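Side-chain contacts in macrophomate synthase intermolecular Diels-Alderase (Macrophoma commelinae, PDB 1IZC), which belongs to the HpcH/HpaI aldolase/citrate lyase family, forming a hexameric assembly of TIM-barrel subunits with magnesium and pyruvic acid bound in a pocket: residues Val100-His105 with Arg133-Glu138; Thr112-Asp115 with Gly120-Ile123; Val108-Ala113 with Lys137-Gly142; Pro182-Val187 with Asp194-Met199. The protein carries 1 engineered substitution. All blocks are in the same frame, centred on the assembly; numbering follows the deposited sequence.

Contact 1: Val100-His105 with Arg133-Glu138. With PYR (pyruvic acid), chain C.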
loop_
_atom_site.group_PDB
_atom_site.type_symbol
_atom_site.label_atom_id
_atom_site.label_comp_id
_atom_site.label_asym_id
_atom_site.label_seq_id
_atom_site.Cartn_x
_atom_site.Cartn_y
_atom_site.Cartn_z
ATOM N N VAL A 100 1.603 22.906 -3.580
ATOM C CA VAL A 100 0.804 22.056 -2.725
ATOM C C VAL A 100 -0.057 22.879 -1.801
ATOM O O VAL A 100 0.440 23.794 -1.142
ATOM C CB VAL A 100 1.694 21.135 -1.839
ATOM C CG1 VAL A 100 0.808 20.279 -0.926
ATOM C CG2 VAL A 100 2.555 20.243 -2.714
ATOM N N ARG A 101 -1.356 22.598 -1.796
ATOM C CA ARG A 101 -2.220 23.283 -0.844
ATOM C C ARG A 101 -2.278 22.336 0.340
ATOM O O ARG A 101 -2.730 21.193 0.226
ATOM C CB ARG A 101 -3.638 23.515 -1.347
ATOM C CG ARG A 101 -4.482 23.925 -0.148
ATOM C CD ARG A 101 -5.796 24.447 -0.497
ATOM N NE ARG A 101 -6.706 23.425 -0.994
ATOM C CZ ARG A 101 -7.914 23.732 -1.434
ATOM N NH1 ARG A 101 -8.294 25.003 -1.418
ATOM N NH2 ARG A 101 -8.727 22.794 -1.902
ATOM N N VAL A 102 -1.824 22.818 1.484
ATOM C CA VAL A 102 -1.756 22.006 2.675
ATOM C C VAL A 102 -2.873 22.275 3.659
ATOM O O VAL A 102 -3.557 23.282 3.564
ATOM C CB VAL A 102 -0.423 22.265 3.419
ATOM C CG1 VAL A 102 0.757 21.929 2.514
ATOM C CG2 VAL A 102 -0.346 23.737 3.850
ATOM N N PRO A 103 -3.097 21.338 4.593
ATOM C CA PRO A 103 -4.143 21.545 5.601
ATOM C C PRO A 103 -3.599 22.736 6.406
ATOM O O PRO A 103 -2.398 22.811 6.646
ATOM C CB PRO A 103 -4.104 20.254 6.419
ATOM C CG PRO A 103 -3.544 19.233 5.459
ATOM C CD PRO A 103 -2.491 20.000 4.704
ATOM N N LYS A 104 -4.461 23.647 6.848
ATOM C CA LYS A 104 -3.980 24.826 7.561
ATOM C C LYS A 104 -3.091 24.646 8.802
ATOM O O LYS A 104 -2.218 25.488 9.066
ATOM C CB LYS A 104 -5.163 25.724 7.923
ATOM C CG LYS A 104 -4.708 27.117 8.342
ATOM C CD LYS A 104 -5.887 27.977 8.729
ATOM C CE LYS A 104 -5.525 29.452 8.704
ATOM N NZ LYS A 104 -6.683 30.205 9.280
ATOM N N HIS A 105 -3.284 23.577 9.568
ATOM C CA HIS A 105 -2.479 23.389 10.778
ATOM C C HIS A 105 -1.654 22.109 10.831
ATOM O O HIS A 105 -1.175 21.727 11.895
ATOM C CB HIS A 105 -3.380 23.430 12.020
ATOM C CG HIS A 105 -4.116 24.722 12.187
ATOM N ND1 HIS A 105 -3.472 25.936 12.279
ATOM C CD2 HIS A 105 -5.441 24.993 12.244
ATOM C CE1 HIS A 105 -4.369 26.902 12.383
ATOM N NE2 HIS A 105 -5.571 26.356 12.364
ATOM N N ARG A 133 2.696 34.291 8.896
ATOM C CA ARG A 133 4.040 34.261 9.451
ATOM C C ARG A 133 4.377 32.943 10.145
ATOM O O ARG A 133 5.547 32.589 10.267
ATOM C CB ARG A 133 4.268 35.475 10.361
ATOM C CG ARG A 133 4.228 36.743 9.515
ATOM C CD ARG A 133 4.826 37.987 10.142
ATOM N NE ARG A 133 4.999 38.966 9.070
ATOM C CZ ARG A 133 4.359 40.129 8.984
ATOM N NH1 ARG A 133 3.498 40.491 9.928
ATOM N NH2 ARG A 133 4.539 40.901 7.915
ATOM N N GLU A 134 3.361 32.204 10.581
ATOM C CA GLU A 134 3.624 30.908 11.194
ATOM C C GLU A 134 4.126 29.980 10.093
ATOM O O GLU A 134 4.983 29.123 10.332
ATOM C CB GLU A 134 2.364 30.340 11.848
ATOM C CG GLU A 134 2.043 31.000 13.178
ATOM C CD GLU A 134 3.225 30.960 14.147
ATOM O OE1 GLU A 134 3.690 29.848 14.492
ATOM O OE2 GLU A 134 3.692 32.043 14.558
ATOM N N PHE A 135 3.606 30.153 8.878
ATOM C CA PHE A 135 4.070 29.325 7.769
ATOM C C PHE A 135 5.461 29.762 7.340
ATOM O O PHE A 135 6.294 28.941 6.970
ATOM C CB PHE A 135 3.112 29.381 6.565
ATOM C CG PHE A 135 2.026 28.342 6.623
ATOM C CD1 PHE A 135 0.874 28.558 7.382
ATOM C CD2 PHE A 135 2.195 27.114 5.992
ATOM C CE1 PHE A 135 -0.090 27.558 7.518
ATOM C CE2 PHE A 135 1.231 26.103 6.122
ATOM C CZ PHE A 135 0.096 26.322 6.882
ATOM N N VAL A 136 5.730 31.060 7.381
ATOM C CA VAL A 136 7.066 31.501 7.010
ATOM C C VAL A 136 8.082 30.819 7.933
ATOM O O VAL A 136 9.115 30.322 7.476
ATOM C CB VAL A 136 7.189 33.026 7.117
ATOM C CG1 VAL A 136 8.633 33.470 6.849
ATOM C CG2 VAL A 136 6.250 33.673 6.121
ATOM N N LYS A 137 7.781 30.765 9.229
ATOM C CA LYS A 137 8.700 30.137 10.180
ATOM C C LYS A 137 9.000 28.681 9.843
ATOM O O LYS A 137 10.143 28.236 9.951
ATOM C CB LYS A 137 8.141 30.196 11.612
ATOM C CG LYS A 137 8.012 31.595 12.199
ATOM C CD LYS A 137 7.349 31.522 13.575
ATOM C CE LYS A 137 7.049 32.911 14.138
ATOM N NZ LYS A 137 6.197 32.818 15.367
ATOM N N GLU A 138 7.976 27.938 9.429
ATOM C CA GLU A 138 8.157 26.522 9.120
ATOM C C GLU A 138 8.648 26.217 7.709
ATOM O O GLU A 138 9.173 25.128 7.452
ATOM C CB GLU A 138 6.842 25.770 9.350
ATOM C CG GLU A 138 6.352 25.771 10.794
ATOM C CD GLU A 138 7.374 25.180 11.748
ATOM O OE1 GLU A 138 7.930 24.103 11.433
ATOM O OE2 GLU A 138 7.619 25.787 12.812
HETATM C C PYR C . -12.655 27.160 -2.363
HETATM O O PYR C . -13.073 27.058 -1.193
HETATM O OXT PYR C . -13.332 27.598 -3.325
HETATM C CA PYR C . -11.227 26.698 -2.516
HETATM O O3 PYR C . -10.536 26.254 -1.584
HETATM C CB PYR C . -10.696 26.822 -3.884
#
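Lys104 and Phe135 mark the closest backbone approach, their CA atoms 9.2 Å apart, where the loop leaving strand 97-101 of the TIM barrel passes helix 129-139 on the outside of the sheet. That gap is spanned almost entirely by the phenyl group of Phe135. Val102 comes to meet it from the opposite direction: its CG2 touches Phe135 CE2 at 3.6 Å, obliquely to the ring. A chi1 of -60° sets that methyl between the backbone N and the carbonyl carbon of Val102. The loop backbone supplies the other partner, since the carbonyl oxygens of Pro103 and Lys104 lie at the ring edge, close to its plane, facing C-H groups and not the pi cloud. The Lys104 side chain leads away, and its NZ is paired with Glu131. Arg101, just before Val102, serves the pyruvic acid pocket, its chain bending at chi3 (71°). Asp70 holds its NH2 through a salt bridge, while Arg101 NH1 donates to pyruvic acid O3 at 2.6 Å, with an N-H...O angle of 147°. Back at the ring, Lys104 O sits beside the CE1-CZ edge, 3.3 Å from both Phe135 CE1 and Phe135 CZ.

Contact 2: Thr112-Asp115 with Gly120-Ile123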
loop_
_atom_site.group_PDB
_atom_site.type_symbol
_atom_site.label_atom_id
_atom_site.label_comp_id
_atom_site.label_asym_id
_atom_site.label_seq_id
_atom_site.Cartn_x
_atom_site.Cartn_y
_atom_site.Cartn_z
ATOM N N THR A 112 6.502 17.439 4.718
ATOM C CA THR A 112 6.567 16.395 3.700
ATOM C C THR A 112 6.581 17.034 2.312
ATOM O O THR A 112 7.387 16.667 1.446
ATOM C CB THR A 112 5.347 15.456 3.802
ATOM O OG1 THR A 112 5.377 14.773 5.066
ATOM C CG2 THR A 112 5.353 14.435 2.651
ATOM N N ALA A 113 5.690 18.001 2.098
ATOM C CA ALA A 113 5.613 18.667 0.806
ATOM C C ALA A 113 6.926 19.367 0.493
ATOM O O ALA A 113 7.448 19.255 -0.610
ATOM C CB ALA A 113 4.465 19.678 0.794
ATOM N N LEU A 114 7.486 20.077 1.468
ATOM C CA LEU A 114 8.743 20.781 1.214
ATOM C C LEU A 114 9.921 19.821 1.007
ATOM O O LEU A 114 10.685 19.959 0.037
ATOM C CB LEU A 114 9.056 21.728 2.375
ATOM C CG LEU A 114 8.074 22.889 2.594
ATOM C CD1 LEU A 114 8.384 23.534 3.945
ATOM C CD2 LEU A 114 8.166 23.904 1.460
ATOM N N ASP A 115 10.062 18.853 1.906
ATOM C CA ASP A 115 11.163 17.882 1.816
ATOM C C ASP A 115 11.128 17.133 0.474
ATOM O O ASP A 115 12.179 16.757 -0.049
ATOM C CB ASP A 115 11.114 16.850 2.965
ATOM C CG ASP A 115 11.564 17.416 4.326
ATOM O OD1 ASP A 115 12.148 18.519 4.366
ATOM O OD2 ASP A 115 11.336 16.733 5.364
ATOM N N GLY A 120 5.888 25.609 -4.163
ATOM C CA GLY A 120 4.894 26.557 -3.689
ATOM C C GLY A 120 3.950 25.914 -2.686
ATOM O O GLY A 120 3.575 24.742 -2.816
ATOM N N ILE A 121 3.573 26.680 -1.671
ATOM C CA ILE A 121 2.650 26.206 -0.654
ATOM C C ILE A 121 1.472 27.177 -0.605
ATOM O O ILE A 121 1.662 28.388 -0.461
ATOM C CB ILE A 121 3.318 26.165 0.743
ATOM C CG1 ILE A 121 4.505 25.195 0.741
ATOM C CG2 ILE A 121 2.301 25.791 1.805
ATOM C CD1 ILE A 121 4.139 23.703 0.574
ATOM N N VAL A 122 0.263 26.642 -0.749
ATOM C CA VAL A 122 -0.948 27.448 -0.664
ATOM C C VAL A 122 -1.543 27.187 0.720
ATOM O O VAL A 122 -1.743 26.036 1.128
ATOM C CB VAL A 122 -1.971 27.069 -1.764
ATOM C CG1 VAL A 122 -3.300 27.806 -1.513
ATOM C CG2 VAL A 122 -1.404 27.424 -3.141
ATOM N N ILE A 123 -1.810 28.267 1.449
ATOM C CA ILE A 123 -2.336 28.179 2.810
ATOM C C ILE A 123 -3.824 28.482 2.793
ATOM O O ILE A 123 -4.233 29.594 2.457
ATOM C CB ILE A 123 -1.656 29.225 3.720
ATOM C CG1 ILE A 123 -0.137 29.052 3.670
ATOM C CG2 ILE A 123 -2.182 29.079 5.161
ATOM C CD1 ILE A 123 0.609 30.287 4.166
#
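Ile121 meets Ala113 and Leu114 inside a beta-alpha-beta unit of the TIM barrel, where helix 107-116 lies against the strand 120-123 that follows it; the nearest CA pair, Ala113 and Ile121, is 8.2 Å apart. From its CA, the CB of Ile121 points at the helix, and there the side chain divides. The CG2 branch stands anti to the backbone N and turns to the side where Val102 of the preceding beta-alpha loop packs. The longer branch does the work across the contact. With chi1 at -62° CG1 lies anti to the carbonyl carbon, which carries it to Leu114 CD2 at 3.9 Å. A further turn at chi2 (-68°) brings CD1 to the helix, 4.0 Å from Ala113 CB. The Leu114 side chain crosses that of Ile121 at about a right angle, and one methyl of Leu114, CD2, lies beside both CG1 and CD1. All three residues are buried, and their meeting is wholly apolar. Met139 from helix 129-139 also packs on both Leu114 and Ile121, extending the same hydrophobic layer between sheet and helices. At the tip, Ile121 CD1 keeps 4.1 Å from Leu114 CD2.

Contact 3: Val108-Ala113 with Lys137-Gly142. Engineered in segment 108-113: Val108 (natural residue Ile).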
loop_
_atom_site.group_PDB
_atom_site.type_symbol
_atom_site.label_atom_id
_atom_site.label_comp_id
_atom_site.label_asym_id
_atom_site.label_seq_id
_atom_site.Cartn_x
_atom_site.Cartn_y
_atom_site.Cartn_z
ATOM N N VAL A 108 3.179 18.175 9.536
ATOM C CA VAL A 108 3.747 17.033 8.824
ATOM C C VAL A 108 3.446 17.117 7.332
ATOM O O VAL A 108 4.306 16.820 6.500
ATOM C CB VAL A 108 3.222 15.695 9.400
ATOM C CG1 VAL A 108 3.739 14.524 8.565
ATOM C CG2 VAL A 108 3.699 15.537 10.850
ATOM N N SER A 109 2.236 17.536 6.975
ATOM C CA SER A 109 1.923 17.662 5.546
ATOM C C SER A 109 2.867 18.702 4.938
ATOM O O SER A 109 3.389 18.529 3.839
ATOM C CB SER A 109 0.474 18.125 5.338
ATOM O OG SER A 109 -0.463 17.147 5.762
ATOM N N LEU A 110 3.086 19.791 5.669
ATOM C CA LEU A 110 3.946 20.863 5.188
ATOM C C LEU A 110 5.392 20.421 5.024
ATOM O O LEU A 110 5.987 20.647 3.979
ATOM C CB LEU A 110 3.892 22.057 6.143
ATOM C CG LEU A 110 4.812 23.227 5.774
ATOM C CD1 LEU A 110 4.394 23.822 4.418
ATOM C CD2 LEU A 110 4.719 24.283 6.875
ATOM N N SER A 111 5.962 19.787 6.049
ATOM C CA SER A 111 7.355 19.367 5.934
ATOM C C SER A 111 7.509 18.294 4.865
ATOM O O SER A 111 8.514 18.258 4.162
ATOM C CB SER A 111 7.895 18.869 7.279
ATOM O OG SER A 111 7.259 17.679 7.675
ATOM N N THR A 112 6.502 17.439 4.718
ATOM C CA THR A 112 6.567 16.395 3.700
ATOM C C THR A 112 6.581 17.034 2.312
ATOM O O THR A 112 7.387 16.667 1.446
ATOM C CB THR A 112 5.347 15.456 3.802
ATOM O OG1 THR A 112 5.377 14.773 5.066
ATOM C CG2 THR A 112 5.353 14.435 2.651
ATOM N N ALA A 113 5.690 18.001 2.098
ATOM C CA ALA A 113 5.613 18.667 0.806
ATOM C C ALA A 113 6.926 19.367 0.493
ATOM O O ALA A 113 7.448 19.255 -0.610
ATOM C CB ALA A 113 4.465 19.678 0.794
ATOM N N LYS A 137 7.781 30.765 9.229
ATOM C CA LYS A 137 8.700 30.137 10.180
ATOM C C LYS A 137 9.000 28.681 9.843
ATOM O O LYS A 137 10.143 28.236 9.951
ATOM C CB LYS A 137 8.141 30.196 11.612
ATOM C CG LYS A 137 8.012 31.595 12.199
ATOM C CD LYS A 137 7.349 31.522 13.575
ATOM C CE LYS A 137 7.049 32.911 14.138
ATOM N NZ LYS A 137 6.197 32.818 15.367
ATOM N N GLU A 138 7.976 27.938 9.429
ATOM C CA GLU A 138 8.157 26.522 9.120
ATOM C C GLU A 138 8.648 26.217 7.709
ATOM O O GLU A 138 9.173 25.128 7.452
ATOM C CB GLU A 138 6.842 25.770 9.350
ATOM C CG GLU A 138 6.352 25.771 10.794
ATOM C CD GLU A 138 7.374 25.180 11.748
ATOM O OE1 GLU A 138 7.930 24.103 11.433
ATOM O OE2 GLU A 138 7.619 25.787 12.812
ATOM N N MET A 139 8.483 27.170 6.801
ATOM C CA MET A 139 8.850 26.971 5.401
ATOM C C MET A 139 10.257 27.336 4.985
ATOM O O MET A 139 10.775 26.838 3.982
ATOM C CB MET A 139 7.888 27.748 4.510
ATOM C CG MET A 139 6.514 27.124 4.380
ATOM S SD MET A 139 5.385 28.117 3.390
ATOM C CE MET A 139 6.231 28.062 1.758
ATOM N N TYR A 140 10.883 28.219 5.743
ATOM C CA TYR A 140 12.207 28.667 5.369
ATOM C C TYR A 140 13.221 28.467 6.466
ATOM O O TYR A 140 12.897 28.553 7.652
ATOM C CB TYR A 140 12.156 30.151 4.971
ATOM C CG TYR A 140 11.205 30.440 3.824
ATOM C CD1 TYR A 140 9.875 30.793 4.062
ATOM C CD2 TYR A 140 11.631 30.324 2.500
ATOM C CE1 TYR A 140 8.987 31.025 3.004
ATOM C CE2 TYR A 140 10.754 30.546 1.437
ATOM C CZ TYR A 140 9.434 30.897 1.695
ATOM O OH TYR A 140 8.577 31.107 0.631
ATOM N N TYR A 141 14.453 28.189 6.057
ATOM C CA TYR A 141 15.546 28.003 7.002
ATOM C C TYR A 141 15.991 29.352 7.547
ATOM O O TYR A 141 15.719 30.392 6.953
ATOM C CB TYR A 141 16.744 27.367 6.298
ATOM C CG TYR A 141 16.463 26.000 5.738
ATOM C CD1 TYR A 141 16.267 24.916 6.583
ATOM C CD2 TYR A 141 16.406 25.790 4.362
ATOM C CE1 TYR A 141 16.024 23.646 6.077
ATOM C CE2 TYR A 141 16.164 24.525 3.846
ATOM C CZ TYR A 141 15.977 23.464 4.705
ATOM O OH TYR A 141 15.767 22.213 4.189
ATOM N N GLY A 142 16.662 29.326 8.689
ATOM C CA GLY A 142 17.181 30.562 9.242
ATOM C C GLY A 142 18.130 31.124 8.198
ATOM O O GLY A 142 18.725 30.366 7.426
#
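Leu110 makes every close approach between the segments, meeting Glu138 and Met139 at the C-terminal end of helix 129-139. These contacts are of the van der Waals kind. Leu110 CG stands anti to the backbone N (chi1 177°), sending the forked end across to the other helix, and each methyl finds its own neighbour. CD2 presses on Glu138 CB at 3.6 Å; CD1 lies 3.9 Å from Met139 CG. The second methyl shares this last partner more loosely, with Leu110 CD2 4.2 Å from Met139 CG. Both incoming side chains cross Leu110 at about a right angle, and the fork is met by CB of Glu138 and CG of Met139, carbons near the roots of those chains, not their ends. Phe135 and Ile121 also pack on Leu110.

The polar interactions lie apart from the leucine contact. Glu138 offers only its aliphatic root to Leu110, while its chain bends at chi2 and its OE2 forms a salt bridge with Arg146. Within helix 107-116, the carbonyl oxygen of Val108, an engineered residue, takes two bonds, from Thr112 N at 2.9 Å and from Thr112 OG1 at 2.7 Å. The two donors approach from opposite faces of the carbonyl plane, the hydroxyl standing 36° out of it.

Subunit packing forms a third group: Val108 touches Asp106 of a neighbouring subunit, and Tyr141 touches Ile214 of that same subunit. Two consecutive outer helices, 107-116 and 129-139, thus meet through a leucine above the strand 120-123 that connects them, as neighbouring helices do in the outer layer of a TIM barrel.

Contact 4: Pro182-Val187 with Asp194-Met199. With MG (magnesium ion), chain B; PYR (pyruvic acid), chain C.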
loop_
_atom_site.group_PDB
_atom_site.type_symbol
_atom_site.label_atom_id
_atom_site.label_comp_id
_atom_site.label_asym_id
_atom_site.label_seq_id
_atom_site.Cartn_x
_atom_site.Cartn_y
_atom_site.Cartn_z
ATOM N N PRO A 182 -1.071 32.745 0.208
ATOM C CA PRO A 182 -2.224 32.690 1.116
ATOM C C PRO A 182 -3.489 32.541 0.287
ATOM O O PRO A 182 -3.578 33.100 -0.804
ATOM C CB PRO A 182 -2.209 34.059 1.793
ATOM C CG PRO A 182 -0.762 34.476 1.728
ATOM C CD PRO A 182 -0.361 34.031 0.334
ATOM N N GLN A 183 -4.463 31.796 0.801
ATOM C CA GLN A 183 -5.731 31.658 0.108
ATOM C C GLN A 183 -6.782 32.375 0.956
ATOM O O GLN A 183 -6.920 32.114 2.156
ATOM C CB GLN A 183 -6.084 30.182 -0.086
ATOM C CG GLN A 183 -7.438 29.986 -0.704
ATOM C CD GLN A 183 -7.662 28.566 -1.163
ATOM O OE1 GLN A 183 -7.077 27.622 -0.624
ATOM N NE2 GLN A 183 -8.525 28.403 -2.154
ATOM N N ILE A 184 -7.492 33.304 0.323
ATOM C CA ILE A 184 -8.531 34.114 0.965
ATOM C C ILE A 184 -9.874 33.488 0.618
ATOM O O ILE A 184 -10.268 33.445 -0.551
ATOM C CB ILE A 184 -8.484 35.564 0.423
ATOM C CG1 ILE A 184 -7.104 36.171 0.679
ATOM C CG2 ILE A 184 -9.561 36.420 1.091
ATOM C CD1 ILE A 184 -6.773 36.362 2.147
ATOM N N GLU A 185 -10.595 33.018 1.627
ATOM C CA GLU A 185 -11.853 32.343 1.346
ATOM C C GLU A 185 -12.881 32.439 2.455
ATOM O O GLU A 185 -13.646 31.504 2.706
ATOM C CB GLU A 185 -11.571 30.885 1.012
ATOM C CG GLU A 185 -10.705 30.164 2.015
ATOM C CD GLU A 185 -10.321 28.788 1.515
ATOM O OE1 GLU A 185 -11.056 28.288 0.653
ATOM O OE2 GLU A 185 -9.312 28.212 1.970
ATOM N N SER A 186 -12.899 33.582 3.120
ATOM C CA SER A 186 -13.867 33.808 4.180
ATOM C C SER A 186 -14.157 35.297 4.246
ATOM O O SER A 186 -13.392 36.109 3.724
ATOM C CB SER A 186 -13.333 33.333 5.529
ATOM O OG SER A 186 -12.208 34.089 5.941
ATOM N N VAL A 187 -15.263 35.647 4.893
ATOM C CA VAL A 187 -15.630 37.053 5.036
ATOM C C VAL A 187 -14.537 37.806 5.790
ATOM O O VAL A 187 -14.145 38.909 5.395
ATOM C CB VAL A 187 -16.979 37.196 5.779
ATOM C CG1 VAL A 187 -17.237 38.658 6.130
ATOM C CG2 VAL A 187 -18.100 36.663 4.900
ATOM N N ASP A 194 -6.349 43.654 2.548
ATOM C CA ASP A 194 -5.364 44.689 2.283
ATOM C C ASP A 194 -4.080 44.417 3.055
ATOM O O ASP A 194 -2.983 44.571 2.515
ATOM C CB ASP A 194 -5.910 46.076 2.647
ATOM C CG ASP A 194 -7.080 46.479 1.775
ATOM O OD1 ASP A 194 -7.093 46.088 0.590
ATOM O OD2 ASP A 194 -7.983 47.190 2.266
ATOM N N ALA A 195 -4.210 44.007 4.314
ATOM C CA ALA A 195 -3.044 43.728 5.139
ATOM C C ALA A 195 -2.310 42.467 4.681
ATOM O O ALA A 195 -1.083 42.425 4.644
ATOM C CB ALA A 195 -3.461 43.578 6.594
ATOM N N ILE A 196 -3.066 41.436 4.329
ATOM C CA ILE A 196 -2.443 40.194 3.905
ATOM C C ILE A 196 -1.687 40.396 2.590
ATOM O O ILE A 196 -0.556 39.928 2.438
ATOM C CB ILE A 196 -3.508 39.077 3.748
ATOM C CG1 ILE A 196 -4.157 38.796 5.112
ATOM C CG2 ILE A 196 -2.847 37.800 3.203
ATOM C CD1 ILE A 196 -5.433 37.962 5.037
ATOM N N ALA A 197 -2.302 41.123 1.663
ATOM C CA ALA A 197 -1.707 41.373 0.352
ATOM C C ALA A 197 -0.422 42.184 0.425
ATOM O O ALA A 197 0.442 42.070 -0.451
ATOM C CB ALA A 197 -2.716 42.088 -0.546
ATOM N N ALA A 198 -0.303 42.990 1.475
ATOM C CA ALA A 198 0.862 43.852 1.669
ATOM C C ALA A 198 2.057 43.176 2.339
ATOM O O ALA A 198 3.120 43.790 2.486
ATOM C CB ALA A 198 0.454 45.095 2.483
ATOM N N MET A 199 1.902 41.925 2.755
ATOM C CA MET A 199 3.011 41.231 3.412
ATOM C C MET A 199 4.177 41.038 2.450
ATOM O O MET A 199 4.013 40.496 1.366
ATOM C CB MET A 199 2.559 39.863 3.927
ATOM C CG MET A 199 1.490 39.931 5.006
ATOM S SD MET A 199 1.085 38.274 5.571
ATOM C CE MET A 199 2.578 37.845 6.491
HETATM MG MG MG B . -11.572 26.323 0.192
HETATM C C PYR C . -12.655 27.160 -2.363
HETATM O O PYR C . -13.073 27.058 -1.193
HETATM O OXT PYR C . -13.332 27.598 -3.325
HETATM C CA PYR C . -11.227 26.698 -2.516
HETATM O O3 PYR C . -10.536 26.254 -1.584
HETATM C CB PYR C . -10.696 26.822 -3.884
HETATM O O HOH W 1 -9.885 25.641 1.411
HETATM O O HOH W 2 -12.242 24.241 -0.414
#
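Ile184 and Ile196 meet tip to tip, CD1 to CD1 at 3.6 Å, on the outer side of a TIM-barrel strand whose next residue, Glu185, binds magnesium. Strand 179-184 thus divides its side chains between an apolar interface with helix 193-197 and the pocket at its C-terminal end. Ile196 works with both of its branches: while CD1 faces Ile184, CG2 slides alongside the ring of Pro182, coming within 4.0 Å of Pro182 CB. Phe239 of helix 230-245 also packs on Ile184.

Gln183, between Pro182 and Ile184 in the strand, has its CB pointing away from the helix, and its OE1 accepts a hydrogen bond from Arg101. Glu185 has its CG between the backbone N and the carbonyl carbon (chi1 51°), with the chain extended beyond. It binds through one oxygen: OE1 lies 2.1 Å from magnesium, whereas Glu185 OE2 stays 3.4 Å from it. Pyruvic acid chelates the ion through its O and O3, and two waters and Asp211 bring the donor atoms to six. The second carboxylate oxygen is occupied as well, for His125 N donates to Glu185 OE2. That bond and the water bridge to the metal would hold the carboxylate in its rotation. In the bridge, water 1 is bound to magnesium at 2.2 Å and donates a hydrogen bond of 2.7 Å to Glu185 OE2.

From the N terminus, 100-105 opens contact 1 as strand 97-101 ends, and helix 107-116 then supplies the first segments of contacts 3 and 2, which share Thr112 and Ala113. Contact 2 closes first, at the next strand, and is nested inside the loop that contact 1 closes on helix 129-139 and within the span of contact 3. Contact 3 opens after contact 1 and extends beyond it to 137-142, so the two cross, sharing Lys137 and Glu138. Together they join two neighbouring strands and two helices of the barrel wall. Contact 4 follows in series; backbone pairing of Ile123 with Gln183 links its strand to that of contact 2, and pyruvic acid links it to contact 1.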